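Local coordinates for universal stress protein (Archaeoglobus fulgidus, PDB 3LOQ) that binds AMP and, as a universal stress protein, probably takes part in the stress response, though its exact function is unknown, at residues L150-M164 with I278-R290. Residues are numbered along the deposited sequence; the frame is centred on the assembly and turned at random.
Sequences LHDSKVPVYIFKHDM and IRRSPVPVFVCKR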
loop_
_atom_site.group_PDB
_atom_site.type_symbol
_atom_site.label_atom_id
_atom_site.label_comp_id
_atom_site.label_asym_id
_atom_site.label_seq_id
_atom_site.Cartn_x
_atom_site.Cartn_y
_atom_site.Cartn_z
ATOM N N LEU A 150 8.510 1.609 0.931
ATOM C CA LEU A 150 8.011 1.775 -0.426
ATOM C C LEU A 150 9.160 1.771 -1.404
ATOM O O LEU A 150 9.035 1.294 -2.530
ATOM C CB LEU A 150 7.246 3.087 -0.560
ATOM C CG LEU A 150 5.765 3.015 -0.201
ATOM C CD1 LEU A 150 5.227 4.397 0.167
ATOM C CD2 LEU A 150 4.975 2.404 -1.347
ATOM N N HIS A 151 10.288 2.316 -0.978
ATOM C CA HIS A 151 11.429 2.405 -1.874
ATOM C C HIS A 151 12.081 1.042 -2.141
ATOM O O HIS A 151 12.467 0.753 -3.264
ATOM C CB HIS A 151 12.481 3.376 -1.338
ATOM C CG HIS A 151 13.518 3.723 -2.351
ATOM N ND1 HIS A 151 14.807 3.234 -2.287
ATOM C CD2 HIS A 151 13.447 4.462 -3.482
ATOM C CE1 HIS A 151 15.496 3.691 -3.322
ATOM N NE2 HIS A 151 14.693 4.439 -4.062
ATOM N N ASP A 152 12.216 0.191 -1.130
ATOM C CA ASP A 152 12.991 -1.032 -1.372
ATOM C C ASP A 152 12.180 -2.316 -1.422
ATOM O O ASP A 152 12.727 -3.360 -1.720
ATOM C CB ASP A 152 14.113 -1.182 -0.341
ATOM C CG ASP A 152 14.936 0.077 -0.198
ATOM O OD1 ASP A 152 15.373 0.602 -1.248
ATOM O OD2 ASP A 152 15.128 0.541 0.957
ATOM N N SER A 153 10.892 -2.251 -1.102
ATOM C CA SER A 153 10.102 -3.469 -1.021
ATOM C C SER A 153 9.994 -4.144 -2.373
ATOM O O SER A 153 9.943 -3.473 -3.407
ATOM C CB SER A 153 8.697 -3.211 -0.467
ATOM O OG SER A 153 7.922 -4.402 -0.578
ATOM N N LYS A 154 9.953 -5.474 -2.361
ATOM C CA LYS A 154 9.741 -6.230 -3.598
ATOM C C LYS A 154 8.281 -6.669 -3.718
ATOM O O LYS A 154 7.761 -6.849 -4.815
ATOM C CB LYS A 154 10.712 -7.425 -3.700
ATOM C CG LYS A 154 12.182 -7.005 -3.876
ATOM C CD LYS A 154 13.134 -8.196 -4.023
ATOM C CE LYS A 154 13.278 -8.981 -2.714
ATOM N NZ LYS A 154 14.130 -10.213 -2.851
ATOM N N VAL A 155 7.619 -6.825 -2.583
ATOM C CA VAL A 155 6.193 -7.130 -2.577
ATOM C C VAL A 155 5.417 -5.815 -2.593
ATOM O O VAL A 155 5.984 -4.756 -2.290
ATOM C CB VAL A 155 5.808 -7.943 -1.329
ATOM C CG1 VAL A 155 6.562 -9.279 -1.318
ATOM C CG2 VAL A 155 6.113 -7.140 -0.056
ATOM N N PRO A 156 4.126 -5.863 -2.957
ATOM C CA PRO A 156 3.366 -4.619 -2.967
ATOM C C PRO A 156 3.225 -4.047 -1.567
ATOM O O PRO A 156 3.284 -4.780 -0.578
ATOM C CB PRO A 156 2.001 -5.047 -3.500
ATOM C CG PRO A 156 2.261 -6.299 -4.245
ATOM C CD PRO A 156 3.326 -6.991 -3.463
ATOM N N VAL A 157 3.050 -2.735 -1.509
ATOM C CA VAL A 157 2.923 -1.989 -0.267
ATOM C C VAL A 157 1.638 -1.180 -0.349
ATOM O O VAL A 157 1.452 -0.406 -1.285
ATOM C CB VAL A 157 4.112 -1.035 -0.076
ATOM C CG1 VAL A 157 3.961 -0.249 1.205
ATOM C CG2 VAL A 157 5.443 -1.830 -0.096
ATOM N N TYR A 158 0.759 -1.358 0.635
ATOM C CA TYR A 158 -0.565 -0.758 0.621
ATOM C C TYR A 158 -0.644 0.231 1.787
ATOM O O TYR A 158 -0.579 -0.178 2.949
ATOM C CB TYR A 158 -1.613 -1.875 0.783
ATOM C CG TYR A 158 -2.959 -1.636 0.124
ATOM C CD1 TYR A 158 -3.821 -2.701 -0.131
ATOM C CD2 TYR A 158 -3.372 -0.355 -0.237
ATOM C CE1 TYR A 158 -5.062 -2.497 -0.728
ATOM C CE2 TYR A 158 -4.596 -0.139 -0.839
ATOM C CZ TYR A 158 -5.442 -1.216 -1.076
ATOM O OH TYR A 158 -6.667 -1.008 -1.665
ATOM N N ILE A 159 -0.773 1.526 1.485
ATOM C CA ILE A 159 -0.750 2.575 2.517
ATOM C C ILE A 159 -2.155 3.038 2.968
ATOM O O ILE A 159 -2.969 3.473 2.155
ATOM C CB ILE A 159 0.062 3.802 2.069
ATOM C CG1 ILE A 159 1.466 3.381 1.591
ATOM C CG2 ILE A 159 0.200 4.807 3.227
ATOM C CD1 ILE A 159 2.340 2.851 2.699
ATOM N N PHE A 160 -2.418 2.935 4.270
ATOM C CA PHE A 160 -3.696 3.315 4.855
ATOM C C PHE A 160 -3.495 4.465 5.840
ATOM O O PHE A 160 -2.614 4.386 6.699
ATOM C CB PHE A 160 -4.295 2.127 5.593
ATOM C CG PHE A 160 -4.730 1.013 4.687
ATOM C CD1 PHE A 160 -6.067 0.839 4.385
ATOM C CD2 PHE A 160 -3.798 0.142 4.136
ATOM C CE1 PHE A 160 -6.481 -0.181 3.562
ATOM C CE2 PHE A 160 -4.200 -0.875 3.302
ATOM C CZ PHE A 160 -5.555 -1.040 3.013
ATOM N N LYS A 161 -4.293 5.526 5.710
ATOM C CA LYS A 161 -4.254 6.647 6.665
ATOM C C LYS A 161 -5.613 6.939 7.327
ATOM O O LYS A 161 -5.665 7.444 8.454
ATOM C CB LYS A 161 -3.729 7.931 6.003
ATOM C CG LYS A 161 -2.338 7.786 5.400
ATOM C CD LYS A 161 -1.765 9.138 5.050
ATOM C CE LYS A 161 -1.751 9.353 3.556
ATOM N NZ LYS A 161 -3.067 9.333 2.878
ATOM N N HIS A 162 -6.697 6.626 6.618
ATOM C CA HIS A 162 -8.040 6.974 7.064
ATOM C C HIS A 162 -9.035 5.851 6.812
ATOM O O HIS A 162 -8.756 4.903 6.070
ATOM C CB HIS A 162 -8.519 8.251 6.375
ATOM C CG HIS A 162 -7.649 9.437 6.647
ATOM N ND1 HIS A 162 -7.430 9.917 7.923
ATOM C CD2 HIS A 162 -6.941 10.238 5.819
ATOM C CE1 HIS A 162 -6.618 10.959 7.867
ATOM N NE2 HIS A 162 -6.312 11.178 6.601
ATOM N N ASP A 163 -10.208 5.981 7.421
ATOM C CA ASP A 163 -11.217 4.936 7.372
ATOM C C ASP A 163 -12.423 5.343 6.515
ATOM O O ASP A 163 -13.527 4.814 6.664
ATOM C CB ASP A 163 -11.633 4.520 8.797
ATOM C CG ASP A 163 -12.372 5.635 9.571
ATOM O OD1 ASP A 163 -12.920 6.575 8.943
ATOM O OD2 ASP A 163 -12.420 5.554 10.823
HETATM N N MSE A 164 -12.204 6.282 5.603
HETATM C CA MSE A 164 -13.303 6.808 4.801
HETATM C C MSE A 164 -14.044 5.757 3.965
HETATM O O MSE A 164 -15.221 5.924 3.650
HETATM C CB MSE A 164 -12.828 7.954 3.903
HETATM C CG MSE A 164 -13.979 8.654 3.165
HETATM SE SE MSE A 164 -13.432 10.123 2.002
HETATM C CE MSE A 164 -12.685 11.313 3.371
ATOM N N ILE A 278 0.155 9.420 -2.562
ATOM C CA ILE A 278 -0.049 8.750 -1.293
ATOM C C ILE A 278 -0.318 9.757 -0.170
ATOM O O ILE A 278 -1.176 9.538 0.682
ATOM C CB ILE A 278 1.176 7.887 -0.931
ATOM C CG1 ILE A 278 1.301 6.710 -1.904
ATOM C CG2 ILE A 278 1.092 7.402 0.520
ATOM C CD1 ILE A 278 2.585 5.951 -1.785
ATOM N N ARG A 279 0.388 10.876 -0.188
ATOM C CA ARG A 279 0.295 11.822 0.919
ATOM C C ARG A 279 -1.046 12.547 0.952
ATOM O O ARG A 279 -1.595 12.754 2.019
ATOM C CB ARG A 279 1.417 12.839 0.839
ATOM C CG ARG A 279 1.525 13.757 2.053
ATOM C CD ARG A 279 2.761 14.666 1.914
ATOM N NE ARG A 279 2.387 15.892 1.241
ATOM C CZ ARG A 279 2.763 16.249 0.021
ATOM N NH1 ARG A 279 3.574 15.488 -0.697
ATOM N NH2 ARG A 279 2.317 17.395 -0.468
ATOM N N ARG A 280 -1.574 12.906 -0.217
ATOM C CA ARG A 280 -2.771 13.734 -0.302
ATOM C C ARG A 280 -4.026 12.909 -0.559
ATOM O O ARG A 280 -5.139 13.443 -0.579
ATOM C CB ARG A 280 -2.602 14.812 -1.384
ATOM C CG ARG A 280 -1.194 15.408 -1.423
ATOM C CD ARG A 280 -1.163 16.874 -1.819
ATOM N NE ARG A 280 -1.588 17.111 -3.195
ATOM C CZ ARG A 280 -2.604 17.903 -3.527
ATOM N NH1 ARG A 280 -3.288 18.522 -2.569
ATOM N NH2 ARG A 280 -2.937 18.075 -4.808
ATOM N N SER A 281 -3.855 11.605 -0.734
ATOM C CA SER A 281 -5.003 10.750 -1.004
ATOM C C SER A 281 -5.818 10.515 0.255
ATOM O O SER A 281 -5.267 10.211 1.311
ATOM C CB SER A 281 -4.588 9.404 -1.615
ATOM O OG SER A 281 -5.677 8.500 -1.574
ATOM N N PRO A 282 -7.144 10.655 0.135
ATOM C CA PRO A 282 -8.117 10.401 1.199
ATOM C C PRO A 282 -8.487 8.911 1.270
ATOM O O PRO A 282 -9.252 8.518 2.163
ATOM C CB PRO A 282 -9.346 11.215 0.762
ATOM C CG PRO A 282 -9.075 11.645 -0.671
ATOM C CD PRO A 282 -7.799 11.012 -1.129
ATOM N N VAL A 283 -7.969 8.104 0.342
ATOM C CA VAL A 283 -8.251 6.661 0.329
ATOM C C VAL A 283 -6.962 5.840 0.281
ATOM O O VAL A 283 -5.881 6.377 0.039
ATOM C CB VAL A 283 -9.195 6.229 -0.841
ATOM C CG1 VAL A 283 -10.523 6.994 -0.780
ATOM C CG2 VAL A 283 -8.507 6.401 -2.225
ATOM N N PRO A 284 -7.064 4.534 0.541
ATOM C CA PRO A 284 -5.800 3.796 0.614
ATOM C C PRO A 284 -5.137 3.651 -0.763
ATOM O O PRO A 284 -5.821 3.523 -1.779
ATOM C CB PRO A 284 -6.221 2.436 1.194
ATOM C CG PRO A 284 -7.546 2.755 1.961
ATOM C CD PRO A 284 -8.203 3.790 1.116
ATOM N N VAL A 285 -3.808 3.695 -0.787
ATOM C CA VAL A 285 -3.055 3.554 -2.030
ATOM C C VAL A 285 -2.215 2.275 -2.037
ATOM O O VAL A 285 -1.398 2.043 -1.143
ATOM C CB VAL A 285 -2.193 4.796 -2.293
ATOM C CG1 VAL A 285 -1.439 4.663 -3.624
ATOM C CG2 VAL A 285 -3.088 6.032 -2.296
ATOM N N PHE A 286 -2.446 1.445 -3.052
ATOM C CA PHE A 286 -1.723 0.191 -3.250
ATOM C C PHE A 286 -0.633 0.429 -4.302
ATOM O O PHE A 286 -0.915 0.911 -5.405
ATOM C CB PHE A 286 -2.721 -0.861 -3.735
ATOM C CG PHE A 286 -2.136 -2.223 -4.032
ATOM C CD1 PHE A 286 -1.941 -3.154 -3.016
ATOM C CD2 PHE A 286 -1.873 -2.609 -5.344
ATOM C CE1 PHE A 286 -1.445 -4.422 -3.290
ATOM C CE2 PHE A 286 -1.386 -3.889 -5.631
ATOM C CZ PHE A 286 -1.173 -4.793 -4.604
ATOM N N VAL A 287 0.607 0.101 -3.958
ATOM C CA VAL A 287 1.739 0.347 -4.845
ATOM C C VAL A 287 2.490 -0.931 -5.188
ATOM O O VAL A 287 3.085 -1.569 -4.318
ATOM C CB VAL A 287 2.750 1.302 -4.222
ATOM C CG1 VAL A 287 3.934 1.486 -5.184
ATOM C CG2 VAL A 287 2.095 2.627 -3.897
ATOM N N CYS A 288 2.468 -1.283 -6.467
ATOM C CA CYS A 288 3.044 -2.529 -6.960
ATOM C C CYS A 288 4.524 -2.315 -7.216
ATOM O O CYS A 288 4.908 -1.307 -7.815
ATOM C CB CYS A 288 2.351 -2.927 -8.261
ATOM S SG CYS A 288 2.232 -4.664 -8.482
ATOM N N LYS A 289 5.355 -3.250 -6.770
ATOM C CA LYS A 289 6.802 -3.004 -6.719
ATOM C C LYS A 289 7.636 -3.835 -7.689
ATOM O O LYS A 289 8.854 -3.708 -7.718
ATOM C CB LYS A 289 7.328 -3.143 -5.277
ATOM C CG LYS A 289 6.848 -2.008 -4.365
ATOM C CD LYS A 289 7.534 -0.722 -4.774
ATOM C CE LYS A 289 9.055 -0.906 -4.703
ATOM N NZ LYS A 289 9.711 0.051 -5.576
ATOM N N ARG A 290 6.984 -4.664 -8.495
ATOM C CA ARG A 290 7.704 -5.441 -9.497
ATOM C C ARG A 290 6.759 -5.919 -10.588
ATOM O O ARG A 290 5.542 -5.950 -10.391
ATOM C CB ARG A 290 8.424 -6.631 -8.854
ATOM C CG ARG A 290 7.509 -7.779 -8.497
ATOM C CD ARG A 290 8.224 -8.800 -7.632
ATOM N NE ARG A 290 7.306 -9.373 -6.653
ATOM C CZ ARG A 290 7.671 -10.137 -5.625
ATOM N NH1 ARG A 290 8.954 -10.440 -5.423
ATOM N NH2 ARG A 290 6.745 -10.596 -4.793
HETATM O O HOH W 1 12.367 -1.191 -5.995
HETATM O O HOH W 2 5.156 -6.025 -6.399
HETATM O O HOH W 3 -3.607 6.555 2.066
HETATM O O HOH W 4 -9.822 6.447 3.824
#
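Val-157 and Ile-159 pair with Val-287 and Val-285 in an antiparallel ladder, the edge-to-edge junction by which two tandem universal stress protein folds share one continuous sheet; single-domain relatives commonly dimerise this way. Strands 157-160 and 285-288 run at 163°, and each otherwise joins a parallel neighbour, 126-130 or 254-258. Within each pair both N atoms donate to the partner's O, four hydrogen bonds of at most 3.1 Å.

Aromatic contacts fill the face of Tyr-158 and Phe-286, a non-hydrogen-bonded pair. Their rings form an edge-to-face stack, the Phe-286 edge toward the Tyr-158 face (planes at 75°). Phe-286 CB lies over the same face, a CH-pi contact 3.6 Å from the Tyr-158 centroid. Phe-160 CZ covers the opposite face, while Tyr-158 OH is hydrogen-bonded to Thr-254 OG1. With an alanine here, the Phe-286 edge and Phe-160 CZ would probably face a gap, and Thr-254 OG1 would lose its phenol partner. Pro-284 CB sits over the Phe-160 ring, 3.8 Å from its centroid.

Aliphatic packing occupies the other face: Leu-150 CD1 and Ile-278 CD1 meet tip to tip at 3.6 Å. The Leu-150 and Val-287 side chains cross at about a right angle, CD2 to CB 3.8 Å. Ile-159, near AMP-binding Ser-146 and Gly-130, packs on Ile-278 (CG2 to CG2 3.9 Å).

Two lysines provide polar links. Bends at chi2 (-70°) and chi3 bring Lys-289 CE 3.0 Å from Ser-153 O, just past helix 145-152; NZ hydrogen-bonds to Ser-259 O and water 1. Lys-161 NZ gives Ile-278 O a weak hydrogen bond (2.9 Å) and donates to water 3, which bonds Ile-159 O and Val-283 O.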